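Local coordinates for protein 5-formaminoimidazole-4-carboxamide-1-(beta)-D-ribofuranosyl 5'-monophosphate synthetase (Methanocaldococcus jannaschii, PDB 2R7L) that catalyses the ATP- and formate-dependent, folate-independent formylation of AICAR to FAICAR in de novo purine biosynthesis, at residues 140-145 / 195-200; 150-155 / 168-173; 230-235 / 250-255. All blocks are in the same frame, centred on the assembly; numbering follows the deposited sequence.

Interaction 1. Residues 140-145 / 195-200; sequences PKKYES and NAHIEE. With ATP (adenosine-5'-triphosphate), chain E.
The phenol ring of Tyr143 turns its edge to the strand opposite: Ile198 O, Glu199 CA and Glu200 N all lie near its plane, and CE2 comes within 3.6 Å of Glu200 N. The imidazole of His197 is likewise met at its edge, by the aliphatic part of Lys142, whose CD lies 3.5 Å from His197 CE1; at the same edge NE2 makes a weak hydrogen bond to Glu199 OE1. The two segments are antiparallel neighbours in the four-stranded sheet of the ATP-grasp fold, residues 142-143 forming its short, weakly bonded outer strand. Lys142 and Glu199 make a non-hydrogen-bonded pair. Beside it Glu200 N donates to Lys141 O, and Tyr143 N to Ile198 O at 2.9 Å.

Branched Ile198 meets Tyr143 CB through CG2 and the backbone of Ser145 through CD1, covering the apolar base of the tyrosine, whose OH is hydrogen-bonded to Asp150. Lys142 offers methylenes to the imidazole, while its chain bends at chi2 (-57°) and chi4. Lys142 NZ thereby donates to Pro140 O at 2.9 Å, nearly along the C=O axis. Lys141 lays its methylenes past Glu200 OE1; the NZ to OE2 separation is too long for a salt bridge, so the charges would attract only loosely.

At the ATP end the contact becomes polar. Glu199 OE2 accepts from the adenine amino nitrogen N6 at 2.8 Å and also forms a salt bridge with Lys156, and the backbone O of Glu200 takes a second bond from N6. Pro140 sets its ring beside this amino group, CG 3.6 Å from N6. Glu200 has CG anti to the backbone N (chi1 171°) and an extended chain beyond it; OE1 accepts Lys141 N through its anti lone pair at 3.1 Å, the N-H...O angle being 177°.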
loop_
_atom_site.group_PDB
_atom_site.type_symbol
_atom_site.label_atom_id
_atom_site.label_comp_id
_atom_site.label_asym_id
_atom_site.label_seq_id
_atom_site.Cartn_x
_atom_site.Cartn_y
_atom_site.Cartn_z
ATOM N N PRO A 140 11.383 -0.334 42.450
ATOM C CA PRO A 140 11.836 -1.331 43.428
ATOM C C PRO A 140 12.369 -0.657 44.698
ATOM O O PRO A 140 12.991 0.405 44.611
ATOM C CB PRO A 140 12.988 -2.039 42.704
ATOM C CG PRO A 140 12.813 -1.699 41.243
ATOM C CD PRO A 140 12.215 -0.333 41.236
ATOM N N LYS A 141 12.127 -1.258 45.862
ATOM C CA LYS A 141 12.681 -0.730 47.114
ATOM C C LYS A 141 14.202 -0.713 47.044
ATOM O O LYS A 141 14.814 -1.655 46.541
ATOM C CB LYS A 141 12.254 -1.575 48.315
ATOM C CG LYS A 141 10.760 -1.641 48.563
ATOM C CD LYS A 141 10.442 -2.740 49.570
ATOM C CE LYS A 141 9.041 -3.305 49.363
ATOM N NZ LYS A 141 8.930 -4.707 49.867
ATOM N N LYS A 142 14.811 0.356 47.542
ATOM C CA LYS A 142 16.268 0.425 47.602
ATOM C C LYS A 142 16.757 -0.061 48.964
ATOM O O LYS A 142 16.063 0.095 49.969
ATOM C CB LYS A 142 16.759 1.851 47.338
ATOM C CG LYS A 142 16.230 2.475 46.051
ATOM C CD LYS A 142 16.572 1.633 44.823
ATOM C CE LYS A 142 16.082 2.289 43.534
ATOM N NZ LYS A 142 14.604 2.501 43.527
ATOM N N TYR A 143 17.944 -0.663 48.984
ATOM C CA TYR A 143 18.563 -1.127 50.231
ATOM C C TYR A 143 19.922 -0.477 50.448
ATOM O O TYR A 143 20.835 -0.632 49.630
ATOM C CB TYR A 143 18.690 -2.653 50.250
ATOM C CG TYR A 143 17.352 -3.347 50.302
ATOM C CD1 TYR A 143 16.804 -3.749 51.512
ATOM C CD2 TYR A 143 16.628 -3.587 49.140
ATOM C CE1 TYR A 143 15.573 -4.377 51.563
ATOM C CE2 TYR A 143 15.402 -4.210 49.179
ATOM C CZ TYR A 143 14.875 -4.604 50.390
ATOM O OH TYR A 143 13.647 -5.227 50.420
ATOM N N GLU A 144 20.053 0.237 51.563
ATOM C CA GLU A 144 21.259 1.020 51.844
ATOM C C GLU A 144 22.512 0.160 52.011
ATOM O O GLU A 144 23.595 0.544 51.566
ATOM C CB GLU A 144 21.056 1.918 53.070
ATOM C CG GLU A 144 19.774 2.749 53.040
ATOM C CD GLU A 144 19.653 3.615 51.792
ATOM O OE1 GLU A 144 18.551 3.651 51.196
ATOM O OE2 GLU A 144 20.656 4.255 51.405
ATOM N N SER A 145 22.365 -1.006 52.638
ATOM C CA SER A 145 23.501 -1.909 52.826
ATOM C C SER A 145 23.083 -3.374 52.863
ATOM O O SER A 145 21.916 -3.684 53.095
ATOM C CB SER A 145 24.273 -1.546 54.101
ATOM O OG SER A 145 23.417 -1.543 55.231
ATOM N N ASN A 195 30.523 0.011 46.165
ATOM C CA ASN A 195 29.458 0.899 45.712
ATOM C C ASN A 195 28.276 0.132 45.119
ATOM O O ASN A 195 27.543 0.651 44.271
ATOM C CB ASN A 195 30.003 1.890 44.683
ATOM C CG ASN A 195 31.306 2.537 45.126
ATOM O OD1 ASN A 195 31.536 2.751 46.318
ATOM N ND2 ASN A 195 32.165 2.854 44.162
ATOM N N ALA A 196 28.100 -1.103 45.574
ATOM C CA ALA A 196 27.028 -1.962 45.090
ATOM C C ALA A 196 25.665 -1.310 45.276
ATOM O O ALA A 196 25.396 -0.695 46.309
ATOM C CB ALA A 196 27.068 -3.300 45.806
ATOM N N HIS A 197 24.811 -1.441 44.266
ATOM C CA HIS A 197 23.433 -0.987 44.375
ATOM C C HIS A 197 22.512 -2.186 44.587
ATOM O O HIS A 197 22.436 -3.083 43.748
ATOM C CB HIS A 197 23.016 -0.191 43.135
ATOM C CG HIS A 197 21.584 0.248 43.154
ATOM N ND1 HIS A 197 21.155 1.360 43.849
ATOM C CD2 HIS A 197 20.481 -0.276 42.568
ATOM C CE1 HIS A 197 19.851 1.501 43.688
ATOM N NE2 HIS A 197 19.417 0.522 42.915
ATOM N N ILE A 198 21.815 -2.187 45.717
ATOM C CA ILE A 198 20.974 -3.307 46.112
ATOM C C ILE A 198 19.524 -2.886 46.062
ATOM O O ILE A 198 19.141 -1.910 46.710
ATOM C CB ILE A 198 21.294 -3.756 47.563
ATOM C CG1 ILE A 198 22.801 -3.970 47.743
ATOM C CG2 ILE A 198 20.497 -5.006 47.939
ATOM C CD1 ILE A 198 23.225 -4.205 49.181
ATOM N N GLU A 199 18.710 -3.613 45.299
ATOM C CA GLU A 199 17.280 -3.315 45.261
ATOM C C GLU A 199 16.416 -4.562 45.244
ATOM O O GLU A 199 16.860 -5.652 44.885
ATOM C CB GLU A 199 16.924 -2.414 44.063
ATOM C CG GLU A 199 17.288 -3.003 42.699
ATOM C CD GLU A 199 16.791 -2.153 41.532
ATOM O OE1 GLU A 199 16.685 -0.917 41.686
ATOM O OE2 GLU A 199 16.508 -2.724 40.456
ATOM N N GLU A 200 15.165 -4.374 45.633
ATOM C CA GLU A 200 14.176 -5.428 45.605
ATOM C C GLU A 200 14.166 -6.161 44.263
ATOM O O GLU A 200 14.066 -5.541 43.208
ATOM C CB GLU A 200 12.803 -4.819 45.871
ATOM C CG GLU A 200 11.648 -5.765 45.656
ATOM C CD GLU A 200 10.318 -5.074 45.803
ATOM O OE1 GLU A 200 10.296 -3.821 45.839
ATOM O OE2 GLU A 200 9.295 -5.782 45.894
HETATM P PG ATP E . 20.143 -2.586 29.450
HETATM O O1G ATP E . 20.509 -1.307 28.732
HETATM O O2G ATP E . 18.652 -2.845 29.544
HETATM O O3G ATP E . 20.949 -3.782 29.000
HETATM P PB ATP E . 19.870 -1.341 32.001
HETATM O O1B ATP E . 18.839 -0.539 31.245
HETATM O O2B ATP E . 20.914 -0.598 32.804
HETATM O O3B ATP E . 20.637 -2.334 30.977
HETATM P PA ATP E . 19.611 -3.014 34.329
HETATM O O1A ATP E . 19.089 -2.237 35.509
HETATM O O2A ATP E . 21.075 -3.316 34.157
HETATM O O3A ATP E . 19.036 -2.323 32.978
HETATM O "O5'" ATP E . 18.826 -4.409 34.314
HETATM C "C5'" ATP E . 19.347 -5.496 33.566
HETATM C "C4'" ATP E . 18.393 -6.668 33.726
HETATM O "O4'" ATP E . 18.394 -7.132 35.080
HETATM C "C3'" ATP E . 16.951 -6.295 33.429
HETATM O "O3'" ATP E . 16.643 -6.403 32.036
HETATM C "C2'" ATP E . 16.171 -7.286 34.271
HETATM O "O2'" ATP E . 16.003 -8.514 33.565
HETATM C "C1'" ATP E . 17.077 -7.533 35.471
HETATM N N9 ATP E . 16.631 -6.646 36.561
HETATM C C8 ATP E . 17.039 -5.373 36.734
HETATM N N7 ATP E . 16.440 -4.817 37.815
HETATM C C5 ATP E . 15.643 -5.753 38.364
HETATM C C6 ATP E . 14.741 -5.825 39.534
HETATM N N6 ATP E . 14.561 -4.759 40.352
HETATM N N1 ATP E . 14.090 -6.986 39.742
HETATM C C2 ATP E . 14.254 -8.054 38.930
HETATM N N3 ATP E . 15.065 -8.060 37.859
HETATM C C4 ATP E . 15.763 -6.954 37.524
#

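Interaction 2. Residues 150-155 / 168-173; sequences DGTVIV and IASSTE. With ATP (adenosine-5'-triphosphate), chain E.
Thr152 lays its methyl CG2 against CG2 of Ile168, 3.5 Å away, the two side chains crossing at a slant. Its other branch is polar: OG1 lies 3.1 Å from Ser170 OG in a hydrogen bond that either hydroxyl could donate. Threonine suits this place because one beta carbon serves both an apolar and a polar neighbour, and with OG1 beside its own backbone N (chi1 -53°) the methyl is left to face the isoleucine.

Next along the chain, Val153 CG2 sits 3.9 Å from Ala169 CB and closer still to the carbonyl of that residue; alanine's single methyl lets the valine approach its backbone. The two residues form a hydrogen-bonded antiparallel pair, with Val153 N to Ala169 O at 2.8 Å and Ala169 N to Val153 O at 3.0 Å. They belong to a beta hairpin whose strand 167-169 is the outer one of the four-stranded ATP-grasp sheet that covers the nucleotide.

Ile154, paired with Ile168 across the hairpin, applies both branches to the adenine: CD1 is 3.7 Å from N9 of ATP, and CG2 is as near to C6. An isoleucine offers two apolar contacts to the base here. Beyond the hairpin Ser171 takes the N-cap position of helix 172-184, its OG accepting Glu174 N. Met247 of a neighbouring subunit packs on both Thr152 and Ser170.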
loop_
_atom_site.group_PDB
_atom_site.type_symbol
_atom_site.label_atom_id
_atom_site.label_comp_id
_atom_site.label_asym_id
_atom_site.label_seq_id
_atom_site.Cartn_x
_atom_site.Cartn_y
_atom_site.Cartn_z
ATOM N N ASP A 150 16.036 -8.142 53.579
ATOM C CA ASP A 150 14.994 -8.881 54.283
ATOM C C ASP A 150 14.144 -9.664 53.288
ATOM O O ASP A 150 13.093 -10.202 53.630
ATOM C CB ASP A 150 14.113 -7.921 55.083
ATOM C CG ASP A 150 13.400 -6.908 54.201
ATOM O OD1 ASP A 150 13.596 -6.942 52.968
ATOM O OD2 ASP A 150 12.642 -6.074 54.739
ATOM N N GLY A 151 14.602 -9.709 52.044
ATOM C CA GLY A 151 13.901 -10.433 50.994
ATOM C C GLY A 151 14.869 -10.742 49.875
ATOM O O GLY A 151 16.080 -10.634 50.051
ATOM N N THR A 152 14.343 -11.127 48.721
ATOM C CA THR A 152 15.196 -11.382 47.577
ATOM C C THR A 152 15.566 -10.045 46.942
ATOM O O THR A 152 14.722 -9.159 46.783
ATOM C CB THR A 152 14.525 -12.326 46.559
ATOM O OG1 THR A 152 14.099 -13.513 47.235
ATOM C CG2 THR A 152 15.500 -12.718 45.456
ATOM N N VAL A 153 16.841 -9.885 46.619
ATOM C CA VAL A 153 17.305 -8.642 46.038
ATOM C C VAL A 153 18.162 -8.926 44.822
ATOM O O VAL A 153 18.700 -10.028 44.674
ATOM C CB VAL A 153 18.122 -7.791 47.050
ATOM C CG1 VAL A 153 17.240 -7.309 48.190
ATOM C CG2 VAL A 153 19.312 -8.568 47.576
ATOM N N ILE A 154 18.277 -7.932 43.946
ATOM C CA ILE A 154 19.251 -7.992 42.869
ATOM C C ILE A 154 20.317 -6.944 43.158
ATOM O O ILE A 154 20.015 -5.861 43.664
ATOM C CB ILE A 154 18.600 -7.777 41.469
ATOM C CG1 ILE A 154 19.636 -7.939 40.350
ATOM C CG2 ILE A 154 17.920 -6.427 41.397
ATOM C CD1 ILE A 154 19.025 -8.116 38.961
ATOM N N VAL A 155 21.566 -7.277 42.866
ATOM C CA VAL A 155 22.661 -6.368 43.168
ATOM C C VAL A 155 23.397 -5.970 41.898
ATOM O O VAL A 155 23.915 -6.824 41.176
ATOM C CB VAL A 155 23.653 -6.972 44.195
ATOM C CG1 VAL A 155 24.626 -5.909 44.661
ATOM C CG2 VAL A 155 22.896 -7.551 45.387
ATOM N N ILE A 168 21.958 -12.318 42.613
ATOM C CA ILE A 168 20.743 -12.350 43.422
ATOM C C ILE A 168 21.082 -12.834 44.831
ATOM O O ILE A 168 21.875 -13.762 45.001
ATOM C CB ILE A 168 19.705 -13.319 42.810
ATOM C CG1 ILE A 168 19.331 -12.870 41.392
ATOM C CG2 ILE A 168 18.471 -13.444 43.715
ATOM C CD1 ILE A 168 18.590 -13.913 40.594
ATOM N N ALA A 169 20.480 -12.208 45.837
ATOM C CA ALA A 169 20.711 -12.603 47.217
ATOM C C ALA A 169 19.406 -12.623 47.987
ATOM O O ALA A 169 18.516 -11.816 47.731
ATOM C CB ALA A 169 21.714 -11.662 47.880
ATOM N N SER A 170 19.285 -13.548 48.935
ATOM C CA SER A 170 18.102 -13.596 49.794
ATOM C C SER A 170 18.418 -13.358 51.276
ATOM O O SER A 170 17.523 -13.412 52.122
ATOM C CB SER A 170 17.329 -14.903 49.600
ATOM O OG SER A 170 16.594 -14.890 48.382
ATOM N N SER A 171 19.683 -13.074 51.578
ATOM C CA SER A 171 20.101 -12.725 52.937
ATOM C C SER A 171 21.412 -11.957 52.919
ATOM O O SER A 171 22.124 -11.938 51.910
ATOM C CB SER A 171 20.265 -13.978 53.802
ATOM O OG SER A 171 21.286 -14.821 53.287
ATOM N N THR A 172 21.738 -11.336 54.049
ATOM C CA THR A 172 23.018 -10.659 54.204
ATOM C C THR A 172 24.161 -11.644 53.984
ATOM O O THR A 172 25.114 -11.359 53.254
ATOM C CB THR A 172 23.143 -10.021 55.596
ATOM O OG1 THR A 172 22.004 -9.187 55.841
ATOM C CG2 THR A 172 24.408 -9.182 55.688
ATOM N N GLU A 173 24.048 -12.810 54.614
ATOM C CA GLU A 173 25.041 -13.869 54.476
ATOM C C GLU A 173 25.292 -14.217 53.014
ATOM O O GLU A 173 26.445 -14.286 52.567
ATOM C CB GLU A 173 24.592 -15.119 55.240
ATOM C CG GLU A 173 25.474 -16.335 55.010
ATOM C CD GLU A 173 25.034 -17.548 55.814
ATOM O OE1 GLU A 173 23.851 -17.602 56.223
ATOM O OE2 GLU A 173 25.876 -18.447 56.038
HETATM P PG ATP E . 20.143 -2.586 29.450
HETATM O O1G ATP E . 20.509 -1.307 28.732
HETATM O O2G ATP E . 18.652 -2.845 29.544
HETATM O O3G ATP E . 20.949 -3.782 29.000
HETATM P PB ATP E . 19.870 -1.341 32.001
HETATM O O1B ATP E . 18.839 -0.539 31.245
HETATM O O2B ATP E . 20.914 -0.598 32.804
HETATM O O3B ATP E . 20.637 -2.334 30.977
HETATM P PA ATP E . 19.611 -3.014 34.329
HETATM O O1A ATP E . 19.089 -2.237 35.509
HETATM O O2A ATP E . 21.075 -3.316 34.157
HETATM O O3A ATP E . 19.036 -2.323 32.978
HETATM O "O5'" ATP E . 18.826 -4.409 34.314
HETATM C "C5'" ATP E . 19.347 -5.496 33.566
HETATM C "C4'" ATP E . 18.393 -6.668 33.726
HETATM O "O4'" ATP E . 18.394 -7.132 35.080
HETATM C "C3'" ATP E . 16.951 -6.295 33.429
HETATM O "O3'" ATP E . 16.643 -6.403 32.036
HETATM C "C2'" ATP E . 16.171 -7.286 34.271
HETATM O "O2'" ATP E . 16.003 -8.514 33.565
HETATM C "C1'" ATP E . 17.077 -7.533 35.471
HETATM N N9 ATP E . 16.631 -6.646 36.561
HETATM C C8 ATP E . 17.039 -5.373 36.734
HETATM N N7 ATP E . 16.440 -4.817 37.815
HETATM C C5 ATP E . 15.643 -5.753 38.364
HETATM C C6 ATP E . 14.741 -5.825 39.534
HETATM N N6 ATP E . 14.561 -4.759 40.352
HETATM N N1 ATP E . 14.090 -6.986 39.742
HETATM C C2 ATP E . 14.254 -8.054 38.930
HETATM N N3 ATP E . 15.065 -8.060 37.859
HETATM C C4 ATP E . 15.763 -6.954 37.524
#

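Interaction 3. Residues 230-235 / 250-255; sequences ESNIDG and NPSYVI. With ATP (adenosine-5'-triphosphate), chain E; AMZ (aminoimidazole 4-carboxamide ribonucleotide), chain F.
From CB, which lies 3.7 Å from Val254 O, the side chain of Glu230 runs extended toward ATP. CG meets Ile255 CD1 at 3.9 Å, and the carboxylate reaches the ribose: OE1 accepts from O2' at 3.1 Å, while OE2 is modelled too close to O3' to be taken at face value. OE1 also forms a salt bridge with Arg238 of a neighbouring subunit.

Beyond the end of strand 219-230 in the ATP-grasp fold, the chain turns through the cis peptide before Asn232 into a short helix. The Asn232 amide uses both its ends on 250-252: OD1 receives Ser252 N at 2.9 Å from above the amide plane, and ND2 donates to Asn250 O at 3.1 Å. An alanine here would probably leave Ser252 N and Asn250 O without these partners, though backbone N-H groups would still hold Ser252. Ile233 puts CB over one face of Tyr253, 4.2 Å from the ring centroid, a CH-pi contact that suits a branched apolar chain.

Ile255 touches both bound ligands: CB lies 3.4 Å from ATP O3G and CG1 3.5 Å from N2 of AMZ. A carboxylate facing the ribose hydroxyls is consistent with Glu230 holding the sugar of ATP in place.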
loop_
_atom_site.group_PDB
_atom_site.type_symbol
_atom_site.label_atom_id
_atom_site.label_comp_id
_atom_site.label_asym_id
_atom_site.label_seq_id
_atom_site.Cartn_x
_atom_site.Cartn_y
_atom_site.Cartn_z
ATOM N N GLU A 230 18.296 -11.670 27.305
ATOM C CA GLU A 230 19.582 -11.434 27.957
ATOM C C GLU A 230 20.396 -12.721 28.152
ATOM O O GLU A 230 19.839 -13.788 28.380
ATOM C CB GLU A 230 19.350 -10.702 29.284
ATOM C CG GLU A 230 18.851 -9.273 29.085
ATOM C CD GLU A 230 18.169 -8.682 30.300
ATOM O OE1 GLU A 230 17.699 -9.452 31.169
ATOM O OE2 GLU A 230 18.093 -7.435 30.375
ATOM N N SER A 231 21.714 -12.607 28.019
ATOM C CA SER A 231 22.628 -13.735 28.193
ATOM C C SER A 231 23.557 -13.444 29.388
ATOM O O SER A 231 24.082 -12.345 29.494
ATOM C CB SER A 231 23.453 -13.929 26.922
ATOM O OG SER A 231 24.155 -15.162 26.934
ATOM N N ASN A 232 23.799 -14.427 30.256
ATOM C CA ASN A 232 23.419 -15.818 30.017
ATOM C C ASN A 232 22.078 -16.189 30.633
ATOM O O ASN A 232 21.576 -17.294 30.430
ATOM C CB ASN A 232 24.517 -16.761 30.531
ATOM C CG ASN A 232 24.596 -16.810 32.056
ATOM O OD1 ASN A 232 23.719 -16.305 32.760
ATOM N ND2 ASN A 232 25.654 -17.429 32.571
ATOM N N ILE A 233 21.478 -15.253 31.354
ATOM C CA ILE A 233 20.329 -15.589 32.181
ATOM C C ILE A 233 19.260 -16.354 31.407
ATOM O O ILE A 233 18.803 -17.401 31.859
ATOM C CB ILE A 233 19.729 -14.343 32.865
ATOM C CG1 ILE A 233 18.596 -14.752 33.821
ATOM C CG2 ILE A 233 19.256 -13.333 31.835
ATOM C CD1 ILE A 233 19.052 -15.673 34.949
ATOM N N ASP A 234 18.865 -15.850 30.237
ATOM C CA ASP A 234 17.791 -16.511 29.482
ATOM C C ASP A 234 18.223 -17.879 28.937
ATOM O O ASP A 234 17.384 -18.736 28.646
ATOM C CB ASP A 234 17.235 -15.589 28.393
ATOM C CG ASP A 234 16.418 -14.452 28.973
ATOM O OD1 ASP A 234 15.570 -14.732 29.853
ATOM O OD2 ASP A 234 16.631 -13.285 28.574
ATOM N N GLY A 235 19.529 -18.093 28.827
ATOM C CA GLY A 235 20.056 -19.445 28.556
ATOM C C GLY A 235 20.118 -20.320 29.805
ATOM O O GLY A 235 19.799 -21.515 29.759
ATOM N N ASN A 250 27.122 -18.663 37.372
ATOM C CA ASN A 250 26.450 -17.462 37.843
ATOM C C ASN A 250 25.683 -16.807 36.703
ATOM O O ASN A 250 26.142 -16.820 35.557
ATOM C CB ASN A 250 27.465 -16.472 38.413
ATOM C CG ASN A 250 28.262 -17.052 39.563
ATOM O OD1 ASN A 250 29.485 -17.179 39.482
ATOM N ND2 ASN A 250 27.570 -17.418 40.638
ATOM N N PRO A 251 24.508 -16.240 37.011
ATOM C CA PRO A 251 23.752 -15.516 35.997
ATOM C C PRO A 251 24.432 -14.216 35.588
ATOM O O PRO A 251 25.079 -13.556 36.406
ATOM C CB PRO A 251 22.423 -15.207 36.696
ATOM C CG PRO A 251 22.753 -15.209 38.156
ATOM C CD PRO A 251 23.813 -16.265 38.311
ATOM N N SER A 252 24.294 -13.870 34.318
ATOM C CA SER A 252 24.634 -12.541 33.846
ATOM C C SER A 252 23.456 -12.010 33.042
ATOM O O SER A 252 22.601 -12.780 32.602
ATOM C CB SER A 252 25.905 -12.569 33.004
ATOM O OG SER A 252 25.874 -13.652 32.100
ATOM N N TYR A 253 23.412 -10.697 32.861
ATOM C CA TYR A 253 22.252 -10.042 32.266
ATOM C C TYR A 253 22.661 -9.120 31.117
ATOM O O TYR A 253 22.225 -7.977 31.034
ATOM C CB TYR A 253 21.482 -9.280 33.350
ATOM C CG TYR A 253 20.921 -10.192 34.423
ATOM C CD1 TYR A 253 19.572 -10.531 34.436
ATOM C CD2 TYR A 253 21.744 -10.731 35.413
ATOM C CE1 TYR A 253 19.054 -11.369 35.405
ATOM C CE2 TYR A 253 21.231 -11.581 36.390
ATOM C CZ TYR A 253 19.887 -11.892 36.379
ATOM O OH TYR A 253 19.365 -12.729 37.336
ATOM N N VAL A 254 23.509 -9.636 30.233
ATOM C CA VAL A 254 23.982 -8.880 29.083
ATOM C C VAL A 254 22.912 -8.824 27.986
ATOM O O VAL A 254 22.494 -9.868 27.472
ATOM C CB VAL A 254 25.243 -9.532 28.493
ATOM C CG1 VAL A 254 25.768 -8.712 27.319
ATOM C CG2 VAL A 254 26.313 -9.692 29.565
ATOM N N ILE A 255 22.472 -7.617 27.622
ATOM C CA ILE A 255 21.455 -7.474 26.574
ATOM C C ILE A 255 21.948 -8.038 25.250
ATOM O O ILE A 255 23.005 -7.640 24.748
ATOM C CB ILE A 255 20.973 -6.007 26.376
ATOM C CG1 ILE A 255 19.709 -5.978 25.515
ATOM C CG2 ILE A 255 22.060 -5.138 25.742
ATOM C CD1 ILE A 255 18.533 -6.716 26.137
HETATM P PG ATP E . 20.143 -2.586 29.450
HETATM O O1G ATP E . 20.509 -1.307 28.732
HETATM O O2G ATP E . 18.652 -2.845 29.544
HETATM O O3G ATP E . 20.949 -3.782 29.000
HETATM P PB ATP E . 19.870 -1.341 32.001
HETATM O O1B ATP E . 18.839 -0.539 31.245
HETATM O O2B ATP E . 20.914 -0.598 32.804
HETATM O O3B ATP E . 20.637 -2.334 30.977
HETATM P PA ATP E . 19.611 -3.014 34.329
HETATM O O1A ATP E . 19.089 -2.237 35.509
HETATM O O2A ATP E . 21.075 -3.316 34.157
HETATM O O3A ATP E . 19.036 -2.323 32.978
HETATM O "O5'" ATP E . 18.826 -4.409 34.314
HETATM C "C5'" ATP E . 19.347 -5.496 33.566
HETATM C "C4'" ATP E . 18.393 -6.668 33.726
HETATM O "O4'" ATP E . 18.394 -7.132 35.080
HETATM C "C3'" ATP E . 16.951 -6.295 33.429
HETATM O "O3'" ATP E . 16.643 -6.403 32.036
HETATM C "C2'" ATP E . 16.171 -7.286 34.271
HETATM O "O2'" ATP E . 16.003 -8.514 33.565
HETATM C "C1'" ATP E . 17.077 -7.533 35.471
HETATM N N9 ATP E . 16.631 -6.646 36.561
HETATM C C8 ATP E . 17.039 -5.373 36.734
HETATM N N7 ATP E . 16.440 -4.817 37.815
HETATM C C5 ATP E . 15.643 -5.753 38.364
HETATM C C6 ATP E . 14.741 -5.825 39.534
HETATM N N6 ATP E . 14.561 -4.759 40.352
HETATM N N1 ATP E . 14.090 -6.986 39.742
HETATM C C2 ATP E . 14.254 -8.054 38.930
HETATM N N3 ATP E . 15.065 -8.060 37.859
HETATM C C4 ATP E . 15.763 -6.954 37.524
HETATM O O5 AMZ F . 18.549 -4.190 22.142
HETATM C C6 AMZ F . 18.594 -3.548 23.194
HETATM N N2 AMZ F . 17.634 -3.544 24.114
HETATM C C3A AMZ F . 19.807 -2.695 23.529
HETATM C C7A AMZ F . 20.051 -2.022 24.713
HETATM N N3 AMZ F . 19.274 -1.975 25.797
HETATM N N1 AMZ F . 20.837 -2.491 22.718
HETATM C C5 AMZ F . 21.701 -1.702 23.372
HETATM N N AMZ F . 21.220 -1.419 24.588
HETATM C C1 AMZ F . 21.873 -0.566 25.610
HETATM C C2 AMZ F . 22.826 -1.348 26.515
HETATM C C3 AMZ F . 24.196 -1.030 25.947
HETATM O O2 AMZ F . 25.140 -0.943 27.013
HETATM O O1 AMZ F . 22.709 -0.812 27.838
HETATM O O AMZ F . 22.664 0.362 24.850
HETATM C C AMZ F . 24.000 0.366 25.363
HETATM C C4 AMZ F . 24.932 0.626 24.163
HETATM O O3 AMZ F . 24.734 -0.368 23.163
HETATM P P AMZ F . 25.985 -1.004 22.433
HETATM O OP1 AMZ F . 26.760 -0.059 21.589
HETATM O O4 AMZ F . 26.928 -1.639 23.569
HETATM O OP2 AMZ F . 25.439 -2.251 21.552
#

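Following the chain from the N terminus, 140-145 supplies the outer strand of the four-stranded sheet, and interaction 1 closes when the chain returns at 195-200. Interaction 2 is nested inside that loop: 150-155 meets 168-173 as a hairpin, after which helices 172-184 and 190-194 lead back to 195-200. Strand 197-200 lies between 142-143 and 153-156, so the two contacts share one sheet, joined by Glu199 O to Ile154 N at 2.8 Å. Interaction 3 follows in series, closing a short loop between 230-235 and 250-255 at the edge of the five-stranded sheet. It touches interaction 2 by packing, and all three meet ATP between the two sheets.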